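Local coordinates for protein benzoylformate decarboxylase (Mycobacterium smegmatis, PDB 4Q9D) that belongs to the thiamine pyrophosphate-dependent enzymes, a family of multidomain alpha/beta proteins, and holds a magnesium ion in its C-terminal cofactor-binding domain, at residues A373-S378 against R426-T431; G408-V413 against Q438-A443; V458-E463 against P485-S490; F496-A501 against D520-L525; A501-T506 against V526-P531. All coordinates share one frame; numbering follows the deposited sequence.

Contact 1. Residues A373-S378 against R426-T431; sequences AVVMES and RTVVAT
A373, V375 and E377 meet T427, V429 and T431 through five backbone hydrogen bonds, running from A373 N to T427 O at one end to E377 N to T431 O at the other. The straightest is V429 N to A373 O, 2.8 Å with 177° at the hydrogen. Packing is tight in the middle, where V375 and A430 have CA atoms 4.4 Å apart and V375 CB lies 3.9 Å from A430 CB. V375 CG2 also meets V428 CG1 at 3.8 Å, the two side chains crossing obliquely, and I415 of helix 408-421 covers both valines. On the opposite face M376 SD approaches T431 OG1 to 3.3 Å; that hydroxyl is hydrogen-bonded to Y361 OH of helix 357-367. The contact thins out at T427, which is partly exposed and whose side chain comes no nearer than 6.0 Å to 373-378. Beside it R426 turns back over A373: its guanidinium lies with A373 CB 3.6 Å above the centre of one face, while NE pairs with D419 and NH1 with A395 O. Parallel pairing over four consecutive bridges, with helices on both faces, marks the interior of the six-stranded alpha/beta sheet of a thiamine pyrophosphate-binding domain.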
# COMPACT_ATOMS: atom_id res chain seq x y z
N ALA B 373 28.53 -27.01 10.12
CA ALA B 373 27.16 -26.53 9.91
C ALA B 373 26.64 -27.14 8.61
O ALA B 373 27.38 -27.30 7.63
CB ALA B 373 27.13 -25.01 9.84
N VAL B 374 25.37 -27.48 8.60
CA VAL B 374 24.77 -28.00 7.39
C VAL B 374 23.79 -26.95 6.83
O VAL B 374 22.97 -26.43 7.59
CB VAL B 374 24.02 -29.34 7.66
CG1 VAL B 374 23.12 -29.72 6.45
CG2 VAL B 374 25.03 -30.46 7.95
N VAL B 375 23.90 -26.64 5.53
CA VAL B 375 22.90 -25.80 4.85
C VAL B 375 22.16 -26.69 3.85
O VAL B 375 22.79 -27.40 3.07
CB VAL B 375 23.53 -24.60 4.10
CG1 VAL B 375 22.47 -23.85 3.31
CG2 VAL B 375 24.21 -23.68 5.08
N MET B 376 20.82 -26.67 3.87
CA MET B 376 20.05 -27.62 3.07
C MET B 376 19.19 -26.90 2.04
O MET B 376 18.44 -25.99 2.39
CB MET B 376 19.10 -28.43 3.98
CG MET B 376 18.11 -29.32 3.19
SD MET B 376 19.00 -30.67 2.33
CE MET B 376 17.67 -31.88 2.15
N GLU B 377 19.29 -27.33 0.79
CA GLU B 377 18.46 -26.82 -0.29
C GLU B 377 18.31 -27.89 -1.35
O GLU B 377 18.86 -27.78 -2.45
CB GLU B 377 19.08 -25.56 -0.89
CG GLU B 377 18.13 -24.75 -1.76
CD GLU B 377 18.47 -23.28 -1.78
OE1 GLU B 377 19.00 -22.80 -2.81
OE2 GLU B 377 18.20 -22.59 -0.77
N SER B 378 17.62 -28.97 -1.01
CA SER B 378 17.44 -30.10 -1.91
C SER B 378 16.20 -30.84 -1.47
O SER B 378 16.28 -31.79 -0.69
CB SER B 378 18.66 -31.02 -1.87
OG SER B 378 18.49 -32.13 -2.73
N ARG B 426 34.85 -23.64 11.76
CA ARG B 426 34.12 -24.84 11.37
C ARG B 426 33.89 -24.76 9.90
O ARG B 426 34.12 -23.71 9.26
CB ARG B 426 32.80 -24.97 12.13
CG ARG B 426 31.73 -24.00 11.66
CD ARG B 426 30.40 -24.19 12.38
NE ARG B 426 29.54 -23.06 12.09
CZ ARG B 426 28.31 -22.89 12.58
NH1 ARG B 426 27.78 -23.79 13.40
NH2 ARG B 426 27.62 -21.82 12.23
N THR B 427 33.44 -25.88 9.35
CA THR B 427 33.16 -25.97 7.94
C THR B 427 31.66 -25.91 7.74
O THR B 427 30.87 -26.35 8.58
CB THR B 427 33.79 -27.24 7.30
OG1 THR B 427 35.21 -27.17 7.43
CG2 THR B 427 33.47 -27.32 5.80
N VAL B 428 31.27 -25.29 6.63
CA VAL B 428 29.88 -25.29 6.20
C VAL B 428 29.75 -26.28 5.05
O VAL B 428 30.47 -26.19 4.04
CB VAL B 428 29.42 -23.89 5.72
CG1 VAL B 428 27.97 -23.98 5.15
CG2 VAL B 428 29.48 -22.92 6.87
N VAL B 429 28.84 -27.22 5.23
CA VAL B 429 28.53 -28.20 4.19
C VAL B 429 27.12 -27.91 3.69
O VAL B 429 26.15 -27.97 4.45
CB VAL B 429 28.62 -29.63 4.74
CG1 VAL B 429 28.17 -30.66 3.66
CG2 VAL B 429 30.04 -29.89 5.26
N ALA B 430 27.01 -27.59 2.42
CA ALA B 430 25.74 -27.20 1.83
C ALA B 430 25.38 -28.25 0.81
O ALA B 430 26.12 -28.48 -0.14
CB ALA B 430 25.86 -25.79 1.16
N THR B 431 24.23 -28.90 1.00
CA THR B 431 23.78 -29.87 0.02
C THR B 431 22.65 -29.24 -0.78
O THR B 431 21.57 -28.96 -0.24
CB THR B 431 23.35 -31.21 0.69
OG1 THR B 431 22.23 -30.97 1.54
CG2 THR B 431 24.52 -31.79 1.53

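Contact 2. Residues G408-V413 against Q438-A443; sequences GVPAAV and QYSIQA
A443 directs its CB at the first turns of helix 408-421, where V409, P410 and V413 receive it. P410 comes closest to this methyl, with P410 CB 3.7 Å from A443 CB and P410 CA at the same separation. The pyrrolidine ring also leans on S440: P410 CD is 3.6 Å from S440 CB, and CG is only slightly farther. V409 approaches from beside the proline, its CG1 held anti to the backbone N (chi1 170°), and this methyl lies 3.7 Å from S440 O and 4.0 Å from A443 CB. One turn on, V413 offers CG2, the methyl beside its backbone N, 3.6 Å from A443 O. A type I turn runs from S440 to A443, closed by A443 N to S440 O at 3.0 Å, and both of its ends face the helix. In this alpha/beta domain helix 408-421 packs on the central sheet, with V409 and A412 against F456 of strand 454-460, and the turn carries the chain from helix 434-439 into helix 443-449. No hydrogen bond crosses between the two segments; S440 OG bonds instead to G406 O, just ahead of the helix. S52 of helix 50-64 touches both S440 and A443, while A55 of that helix packs on P410. Q442 NE2 bonds to Q438 O of the second subunit.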
# COMPACT_ATOMS: atom_id res chain seq x y z
N GLY B 408 20.09 -21.05 -0.09
CA GLY B 408 21.12 -21.76 0.67
C GLY B 408 22.54 -21.47 0.23
O GLY B 408 23.47 -21.43 1.05
N VAL B 409 22.73 -21.24 -1.06
CA VAL B 409 24.08 -20.98 -1.56
C VAL B 409 24.63 -19.64 -1.00
O VAL B 409 25.68 -19.60 -0.40
CB VAL B 409 24.14 -21.02 -3.13
CG1 VAL B 409 25.49 -20.51 -3.64
CG2 VAL B 409 23.91 -22.45 -3.65
N PRO B 410 23.91 -18.52 -1.22
CA PRO B 410 24.42 -17.27 -0.61
C PRO B 410 24.36 -17.27 0.92
O PRO B 410 25.26 -16.69 1.55
CB PRO B 410 23.52 -16.16 -1.21
CG PRO B 410 22.26 -16.91 -1.73
CD PRO B 410 22.82 -18.29 -2.18
N ALA B 411 23.34 -17.88 1.52
CA ALA B 411 23.30 -17.99 2.98
C ALA B 411 24.52 -18.74 3.53
O ALA B 411 25.06 -18.37 4.58
CB ALA B 411 21.99 -18.68 3.44
N ALA B 412 24.94 -19.79 2.84
CA ALA B 412 26.15 -20.51 3.26
C ALA B 412 27.38 -19.58 3.29
O ALA B 412 28.22 -19.68 4.19
CB ALA B 412 26.42 -21.70 2.33
N VAL B 413 27.51 -18.71 2.29
CA VAL B 413 28.61 -17.76 2.22
C VAL B 413 28.49 -16.79 3.40
O VAL B 413 29.47 -16.51 4.10
CB VAL B 413 28.57 -16.95 0.89
CG1 VAL B 413 29.73 -15.92 0.84
CG2 VAL B 413 28.65 -17.88 -0.31
N GLN B 438 21.40 -23.14 -9.36
CA GLN B 438 21.47 -22.10 -10.42
C GLN B 438 20.94 -20.73 -10.04
O GLN B 438 21.42 -19.72 -10.59
CB GLN B 438 20.70 -22.54 -11.67
CG GLN B 438 21.03 -23.95 -12.12
CD GLN B 438 22.51 -24.15 -12.34
OE1 GLN B 438 23.16 -23.38 -13.05
NE2 GLN B 438 23.06 -25.21 -11.73
N TYR B 439 19.94 -20.66 -9.16
CA TYR B 439 19.26 -19.39 -8.84
C TYR B 439 20.21 -18.29 -8.41
O TYR B 439 20.10 -17.16 -8.86
CB TYR B 439 18.16 -19.54 -7.76
CG TYR B 439 16.90 -20.23 -8.25
CD1 TYR B 439 15.73 -19.53 -8.49
CD2 TYR B 439 16.89 -21.61 -8.41
CE1 TYR B 439 14.57 -20.20 -8.93
CE2 TYR B 439 15.76 -22.28 -8.84
CZ TYR B 439 14.62 -21.58 -9.12
OH TYR B 439 13.52 -22.30 -9.53
N SER B 440 21.13 -18.64 -7.51
CA SER B 440 22.03 -17.67 -6.92
C SER B 440 23.44 -18.22 -7.02
O SER B 440 24.26 -18.03 -6.13
CB SER B 440 21.68 -17.41 -5.44
OG SER B 440 20.34 -16.93 -5.31
N ILE B 441 23.71 -18.88 -8.14
CA ILE B 441 25.01 -19.47 -8.41
C ILE B 441 26.17 -18.47 -8.29
O ILE B 441 27.24 -18.83 -7.81
CB ILE B 441 25.00 -20.22 -9.79
CG1 ILE B 441 26.18 -21.21 -9.90
CG2 ILE B 441 24.92 -19.25 -10.97
CD1 ILE B 441 25.97 -22.23 -11.08
N GLN B 442 25.94 -17.21 -8.65
CA GLN B 442 27.02 -16.21 -8.59
C GLN B 442 27.53 -15.98 -7.18
O GLN B 442 28.61 -15.42 -6.99
CB GLN B 442 26.60 -14.85 -9.20
CG GLN B 442 25.81 -14.96 -10.54
CD GLN B 442 24.30 -14.98 -10.30
OE1 GLN B 442 23.83 -15.63 -9.36
NE2 GLN B 442 23.55 -14.20 -11.10
N ALA B 443 26.74 -16.37 -6.17
CA ALA B 443 27.21 -16.18 -4.79
C ALA B 443 28.52 -16.95 -4.54
O ALA B 443 29.27 -16.58 -3.66
CB ALA B 443 26.16 -16.60 -3.76

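Contact 3. Residues V458-E463 against P485-S490; sequences VLRNGE and PGLDIS. With MG (magnesium ion), chain F.
R460 reaches toward P485-L487 without making one direct hydrogen bond to these residues; two waters lie in the plane of its guanidinium and join the segments. Water 2 accepts from R460 NH2 at 3.0 Å and from L487 N at 3.3 Å. Water 3 accepts from R460 NE, also at 3.0 Å, and donates weakly to L487 O. L487 crosses the arginine at about a right angle, its CB 3.8 Å above one guanidinium face and offset toward the rim. The chain bends at chi2 (84°), which turns CD toward I489, 4.0 Å from its CD1. V458 CG1 touches the same I489 methyl, so the apolar part of the contact gathers round a single carbon. The remaining guanidinium bonds go outside the segments, NH1 to D434 in a salt bridge and NH2 to L484 O.

D434 links this arginine to the metal site. Its OD1 is among the five atoms that bind magnesium, with N461 OD1 and E463 O, each at 2.2 Å from the ion, and a water, while its OD2 takes the R460 salt bridge and a bond from G462 N. R460 is thus a second-shell residue and probably helps to fix the aspartate. An aspartate and an asparagine on successive strand ends follow the GDG...N metal-binding motif of thiamine pyrophosphate enzymes. Strand 454-460 lies between strands 428-433 and 523-528, I489 opens helix 489-495 against F437 of helix 434-439, and W445 of the second subunit packs on L487.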
# COMPACT_ATOMS: atom_id res chain seq x y z
N VAL B 458 26.59 -30.60 -4.74
CA VAL B 458 25.48 -30.37 -5.66
C VAL B 458 24.97 -31.69 -6.24
O VAL B 458 25.70 -32.41 -6.91
CB VAL B 458 25.90 -29.41 -6.80
CG1 VAL B 458 24.79 -29.27 -7.82
CG2 VAL B 458 26.29 -28.03 -6.22
N LEU B 459 23.70 -31.98 -6.00
CA LEU B 459 23.10 -33.22 -6.48
C LEU B 459 22.50 -33.04 -7.86
O LEU B 459 21.41 -32.48 -8.03
CB LEU B 459 22.06 -33.72 -5.47
CG LEU B 459 22.58 -34.21 -4.10
CD1 LEU B 459 23.03 -33.09 -3.23
CD2 LEU B 459 21.46 -34.98 -3.39
N ARG B 460 23.24 -33.51 -8.85
CA ARG B 460 22.91 -33.30 -10.25
C ARG B 460 22.10 -34.50 -10.81
O ARG B 460 22.67 -35.51 -11.22
CB ARG B 460 24.21 -33.07 -11.05
CG ARG B 460 24.04 -33.05 -12.62
CD ARG B 460 23.61 -31.68 -13.10
NE ARG B 460 23.52 -31.60 -14.56
CZ ARG B 460 22.45 -31.16 -15.21
NH1 ARG B 460 21.39 -30.74 -14.52
NH2 ARG B 460 22.45 -31.14 -16.54
N ASN B 461 20.78 -34.37 -10.82
CA ASN B 461 19.93 -35.38 -11.43
C ASN B 461 19.22 -34.90 -12.70
O ASN B 461 18.38 -35.62 -13.24
CB ASN B 461 18.92 -35.95 -10.42
CG ASN B 461 18.01 -34.88 -9.83
OD1 ASN B 461 17.98 -33.75 -10.31
ND2 ASN B 461 17.27 -35.24 -8.80
N GLY B 462 19.53 -33.68 -13.16
CA GLY B 462 18.99 -33.20 -14.43
C GLY B 462 17.55 -32.69 -14.39
O GLY B 462 16.91 -32.50 -15.43
N GLU B 463 17.01 -32.45 -13.19
CA GLU B 463 15.61 -32.00 -13.09
C GLU B 463 15.28 -31.26 -11.81
O GLU B 463 15.97 -31.42 -10.79
CB GLU B 463 14.65 -33.20 -13.20
CG GLU B 463 14.97 -34.29 -12.21
CD GLU B 463 14.11 -35.54 -12.40
OE1 GLU B 463 13.78 -35.90 -13.56
OE2 GLU B 463 13.76 -36.16 -11.38
N PRO B 485 18.71 -30.07 -18.79
CA PRO B 485 19.84 -30.65 -19.53
C PRO B 485 20.89 -29.58 -19.80
O PRO B 485 20.59 -28.40 -19.66
CB PRO B 485 19.19 -31.08 -20.87
CG PRO B 485 18.07 -30.06 -21.05
CD PRO B 485 17.53 -29.83 -19.64
N GLY B 486 22.09 -29.98 -20.18
CA GLY B 486 23.05 -29.05 -20.77
C GLY B 486 23.67 -28.08 -19.78
O GLY B 486 23.78 -26.89 -20.06
N LEU B 487 24.08 -28.59 -18.63
CA LEU B 487 24.74 -27.79 -17.61
C LEU B 487 25.96 -28.54 -17.19
O LEU B 487 25.88 -29.70 -16.80
CB LEU B 487 23.85 -27.60 -16.38
CG LEU B 487 22.72 -26.59 -16.43
CD1 LEU B 487 21.90 -26.74 -15.16
CD2 LEU B 487 23.30 -25.18 -16.54
N ASP B 488 27.11 -27.89 -17.30
CA ASP B 488 28.34 -28.43 -16.74
C ASP B 488 28.69 -27.57 -15.54
O ASP B 488 29.31 -26.51 -15.65
CB ASP B 488 29.45 -28.47 -17.80
CG ASP B 488 30.81 -28.87 -17.21
OD1 ASP B 488 30.89 -29.32 -16.05
OD2 ASP B 488 31.82 -28.69 -17.91
N ILE B 489 28.22 -28.01 -14.37
CA ILE B 489 28.28 -27.17 -13.19
C ILE B 489 29.73 -26.97 -12.68
O ILE B 489 30.04 -25.94 -12.10
CB ILE B 489 27.32 -27.71 -12.10
CG1 ILE B 489 25.87 -27.55 -12.59
CG2 ILE B 489 27.57 -26.97 -10.77
CD1 ILE B 489 24.84 -28.13 -11.67
N SER B 490 30.61 -27.95 -12.91
CA SER B 490 32.04 -27.79 -12.58
C SER B 490 32.72 -26.66 -13.33
O SER B 490 33.44 -25.86 -12.72
CB SER B 490 32.83 -29.07 -12.83
OG SER B 490 32.83 -29.85 -11.66
MG MG F . 17.56 -31.80 -9.27
O HOH W 1 18.98 -32.53 -7.46
O HOH W 2 24.44 -31.86 -18.68
O HOH W 3 25.69 -32.98 -16.10

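Contact 4. Residues F496-A501 against D520-L525; sequences FGCRTA and DGPTVL
R499-A501 and T523-L525 pair in parallel, the outermost strand of the sheet with its inner neighbour, and are the two strands of a beta-alpha-beta unit whose connecting helix is 506-518. The axes of their short segments approach to 4.5 Å at an angle of 13°. V524 is gripped at both ends: V524 N donates to R499 O at 2.9 Å, and V524 O accepts two bonds, from T500 OG1 at 2.8 Å and from A501 N at 3.2 Å. T500 reaches that carbonyl because its OG1 stands anti to the backbone N (chi1 -168°); the same hydroxyl is also hydrogen-bonded to S490 OG of helix 489-495. At the start of the pairing the direct bond from R499 N to P522 O is weak, with only 133° at the hydrogen. Water 4 reinforces it, accepting from R499 N and donating to P522 O at 2.8 Å.

A further bond joins side chains on the face of R499 and T523. The arginine bends at chi3, and its NH1 donates to T523 OG1 at 2.9 Å, the hydroxyl lying at the guanidinium edge and near its plane. On its far edge strand 523-528 is bonded through the backbones of T523 and L525 to I454, F456 and V458 of strand 454-460. Before the edge strand, G497 closes helix 489-495 in a Schellman motif, its positive phi turning the chain toward C498. Apolar contacts lie on the face of T500 and V524: C498 CB lies 4.0 Å from V524 CG2, and C498 SG sits 3.7 Å from P522 CG.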
# COMPACT_ATOMS: atom_id res chain seq x y z
N PHE B 496 33.89 -19.22 -11.66
CA PHE B 496 33.71 -18.30 -10.53
C PHE B 496 34.82 -18.39 -9.48
O PHE B 496 34.73 -17.73 -8.43
CB PHE B 496 32.34 -18.52 -9.85
CG PHE B 496 31.18 -17.94 -10.64
CD1 PHE B 496 31.10 -16.57 -10.88
CD2 PHE B 496 30.17 -18.76 -11.11
CE1 PHE B 496 30.03 -16.02 -11.60
CE2 PHE B 496 29.08 -18.22 -11.82
CZ PHE B 496 29.02 -16.86 -12.07
N GLY B 497 35.85 -19.19 -9.74
CA GLY B 497 37.01 -19.25 -8.87
C GLY B 497 37.01 -20.34 -7.80
O GLY B 497 37.92 -20.39 -6.97
N CYS B 498 36.01 -21.22 -7.81
CA CYS B 498 35.96 -22.26 -6.79
C CYS B 498 36.74 -23.49 -7.24
O CYS B 498 36.76 -23.78 -8.44
CB CYS B 498 34.51 -22.68 -6.54
SG CYS B 498 33.59 -21.42 -5.63
N ARG B 499 37.35 -24.20 -6.29
CA ARG B 499 37.82 -25.56 -6.55
C ARG B 499 36.61 -26.40 -6.93
O ARG B 499 35.49 -26.12 -6.49
CB ARG B 499 38.41 -26.20 -5.29
CG ARG B 499 39.70 -25.63 -4.76
CD ARG B 499 40.11 -26.50 -3.55
NE ARG B 499 40.64 -27.79 -4.03
CZ ARG B 499 40.08 -29.00 -3.88
NH1 ARG B 499 38.94 -29.21 -3.18
NH2 ARG B 499 40.71 -30.04 -4.42
N THR B 500 36.82 -27.45 -7.71
CA THR B 500 35.69 -28.24 -8.14
C THR B 500 36.08 -29.65 -8.60
O THR B 500 37.20 -29.87 -8.99
CB THR B 500 34.92 -27.50 -9.28
OG1 THR B 500 33.67 -28.16 -9.51
CG2 THR B 500 35.72 -27.53 -10.55
N ALA B 501 35.16 -30.60 -8.49
CA ALA B 501 35.30 -31.89 -9.14
C ALA B 501 33.92 -32.45 -9.47
O ALA B 501 32.92 -32.11 -8.84
CB ALA B 501 36.12 -32.88 -8.29
N ASP B 520 42.08 -24.64 1.36
CA ASP B 520 41.76 -23.26 1.69
C ASP B 520 40.80 -22.76 0.61
O ASP B 520 41.10 -22.80 -0.58
CB ASP B 520 43.02 -22.39 1.78
CG ASP B 520 44.09 -22.82 0.80
OD1 ASP B 520 43.73 -23.39 -0.25
OD2 ASP B 520 45.29 -22.58 1.08
N GLY B 521 39.62 -22.34 1.02
CA GLY B 521 38.63 -21.93 0.05
C GLY B 521 37.60 -22.99 -0.27
O GLY B 521 37.76 -24.18 0.03
N PRO B 522 36.52 -22.55 -0.91
CA PRO B 522 35.33 -23.38 -1.13
C PRO B 522 35.56 -24.37 -2.26
O PRO B 522 36.34 -24.13 -3.18
CB PRO B 522 34.28 -22.35 -1.58
CG PRO B 522 35.10 -21.31 -2.28
CD PRO B 522 36.37 -21.20 -1.46
N THR B 523 34.81 -25.46 -2.21
CA THR B 523 34.81 -26.43 -3.30
C THR B 523 33.37 -26.72 -3.68
O THR B 523 32.50 -26.81 -2.81
CB THR B 523 35.46 -27.78 -2.84
OG1 THR B 523 36.78 -27.53 -2.37
CG2 THR B 523 35.49 -28.79 -3.98
N VAL B 524 33.14 -26.86 -4.97
CA VAL B 524 31.87 -27.32 -5.51
C VAL B 524 32.04 -28.76 -6.04
O VAL B 524 32.76 -29.01 -7.00
CB VAL B 524 31.38 -26.39 -6.64
CG1 VAL B 524 30.06 -26.91 -7.25
CG2 VAL B 524 31.22 -24.92 -6.10
N LEU B 525 31.40 -29.71 -5.37
CA LEU B 525 31.46 -31.11 -5.79
C LEU B 525 30.14 -31.43 -6.47
O LEU B 525 29.07 -31.34 -5.87
CB LEU B 525 31.71 -32.04 -4.59
CG LEU B 525 33.03 -31.81 -3.85
CD1 LEU B 525 33.14 -32.75 -2.63
CD2 LEU B 525 34.24 -31.96 -4.76
O HOH W 4 38.64 -22.71 -3.74

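Contact 5. Residues A501-T506 against V526-P531; sequences ATVEST and VVPTLP
A501-V503 runs parallel to V526-V527 and brackets V526, whose N and O both bond to it, with V526 N donating to A501 O at 2.9 Å (171° at the hydrogen) and V503 N donating to V526 O at 2.9 Å (162°). T502 and V526 form the last bridge between strands 499-502 and 523-528, the parallel pair of a beta-alpha-beta unit at the edge of the sheet. Their CA atoms are 4.7 Å apart, and T502 CA-H adds a contact to V526 O at 3.4 Å. Beyond this point the strands part, and the chain passes through S505, whose OG caps M508 N, into helix 506-518.

The main side-chain contact is between two valines. V503 has CG1 beside its backbone N, anti to the carbonyl carbon (chi1 -47°), which leaves CG2 in the crowded position between N and the carbonyl carbon. This CG2 methyl presses on V527 CG2 at 3.5 Å, closer than an ordinary van der Waals contact. V527 CG1 is its next neighbour, at 3.7 Å, so a single V503 methyl meets both branches of V527. L509 of helix 506-518 and V360 of helix 357-367 also pack on V527. T502, exposed on the outermost strand, touches little of 526-531 with its side chain and hydrogen-bonds through OG1 to S490 OG. P528 has no N-H with which to continue the pairing; where the next donor would come, P528 CD lies 3.1 Å from V503 O.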
# COMPACT_ATOMS: atom_id res chain seq x y z
N ALA B 501 35.16 -30.60 -8.49
CA ALA B 501 35.30 -31.89 -9.14
C ALA B 501 33.92 -32.45 -9.47
O ALA B 501 32.92 -32.11 -8.84
CB ALA B 501 36.12 -32.88 -8.29
N THR B 502 33.88 -33.29 -10.50
CA THR B 502 32.67 -34.03 -10.82
C THR B 502 32.95 -35.46 -10.35
O THR B 502 33.87 -36.11 -10.84
CB THR B 502 32.40 -33.98 -12.33
OG1 THR B 502 32.17 -32.62 -12.72
CG2 THR B 502 31.19 -34.88 -12.72
N VAL B 503 32.19 -35.95 -9.38
CA VAL B 503 32.52 -37.23 -8.78
C VAL B 503 31.92 -38.39 -9.59
O VAL B 503 30.82 -38.28 -10.16
CB VAL B 503 32.13 -37.27 -7.29
CG1 VAL B 503 32.61 -35.99 -6.58
CG2 VAL B 503 30.66 -37.42 -7.12
N GLU B 504 32.66 -39.50 -9.66
CA GLU B 504 32.27 -40.67 -10.46
C GLU B 504 31.77 -41.87 -9.63
O GLU B 504 31.21 -42.83 -10.17
CB GLU B 504 33.45 -41.10 -11.33
CG GLU B 504 33.91 -40.00 -12.29
CD GLU B 504 35.32 -40.20 -12.86
OE1 GLU B 504 35.81 -41.35 -12.93
OE2 GLU B 504 35.95 -39.18 -13.23
N SER B 505 31.95 -41.79 -8.32
CA SER B 505 31.66 -42.94 -7.47
C SER B 505 31.62 -42.48 -6.03
O SER B 505 32.06 -41.37 -5.70
CB SER B 505 32.79 -43.96 -7.60
OG SER B 505 34.00 -43.40 -7.07
N THR B 506 31.14 -43.37 -5.16
CA THR B 506 31.19 -43.09 -3.73
C THR B 506 32.63 -42.98 -3.23
O THR B 506 32.91 -42.18 -2.33
CB THR B 506 30.39 -44.12 -2.92
OG1 THR B 506 30.82 -45.45 -3.27
CG2 THR B 506 28.90 -43.98 -3.21
N VAL B 526 30.22 -31.78 -7.75
CA VAL B 526 29.04 -32.10 -8.51
C VAL B 526 28.88 -33.63 -8.52
O VAL B 526 29.75 -34.34 -9.01
CB VAL B 526 29.14 -31.50 -9.93
CG1 VAL B 526 27.83 -31.71 -10.67
CG2 VAL B 526 29.46 -29.97 -9.84
N VAL B 527 27.77 -34.12 -7.97
CA VAL B 527 27.53 -35.54 -7.81
C VAL B 527 26.35 -35.99 -8.67
O VAL B 527 25.20 -35.67 -8.40
CB VAL B 527 27.26 -35.89 -6.34
CG1 VAL B 527 27.10 -37.42 -6.19
CG2 VAL B 527 28.40 -35.37 -5.43
N PRO B 528 26.63 -36.76 -9.73
CA PRO B 528 25.49 -37.20 -10.55
C PRO B 528 24.62 -38.17 -9.77
O PRO B 528 25.12 -39.14 -9.21
CB PRO B 528 26.15 -37.89 -11.76
CG PRO B 528 27.59 -37.39 -11.75
CD PRO B 528 27.93 -37.13 -10.31
N THR B 529 23.32 -37.91 -9.71
CA THR B 529 22.45 -38.75 -8.89
C THR B 529 21.25 -39.16 -9.72
O THR B 529 21.02 -38.62 -10.80
CB THR B 529 21.95 -38.01 -7.63
OG1 THR B 529 21.20 -36.87 -8.05
CG2 THR B 529 23.13 -37.53 -6.75
N LEU B 530 20.47 -40.10 -9.21
CA LEU B 530 19.30 -40.59 -9.94
C LEU B 530 18.08 -39.71 -9.73
O LEU B 530 17.86 -39.21 -8.63
CB LEU B 530 18.96 -42.02 -9.49
CG LEU B 530 20.15 -42.99 -9.61
CD1 LEU B 530 19.88 -44.22 -8.76
CD2 LEU B 530 20.40 -43.38 -11.05
N PRO B 531 17.26 -39.54 -10.79
CA PRO B 531 16.00 -38.78 -10.84
C PRO B 531 14.91 -39.25 -9.87
O PRO B 531 15.07 -40.31 -9.25
CB PRO B 531 15.52 -38.99 -12.28
CG PRO B 531 16.77 -39.28 -13.06
CD PRO B 531 17.64 -40.06 -12.12

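In the fold
All five contacts belong to one alpha/beta domain, but to different depths of it. Contact 1 lies in the interior of the sheet, its centre about 12 Å from the chain's centre; contacts 4 and 5 pair its outermost strand, share A501 and have their centres about 23 and 27 Å from the chain's centre, contact 4 still buried and contact 5 partly so. Contact 1 is covered by helices on both faces, whereas the edge pairing brings in water, arginine and hydroxyl bonds in contact 4. Contact 2, also buried, has no hydrogen bond across its segments. Contact 3 joins water bridges to an apolar patch and holds two of the magnesium ligands. Contacts 2, 3 and 4 also touch the second subunit.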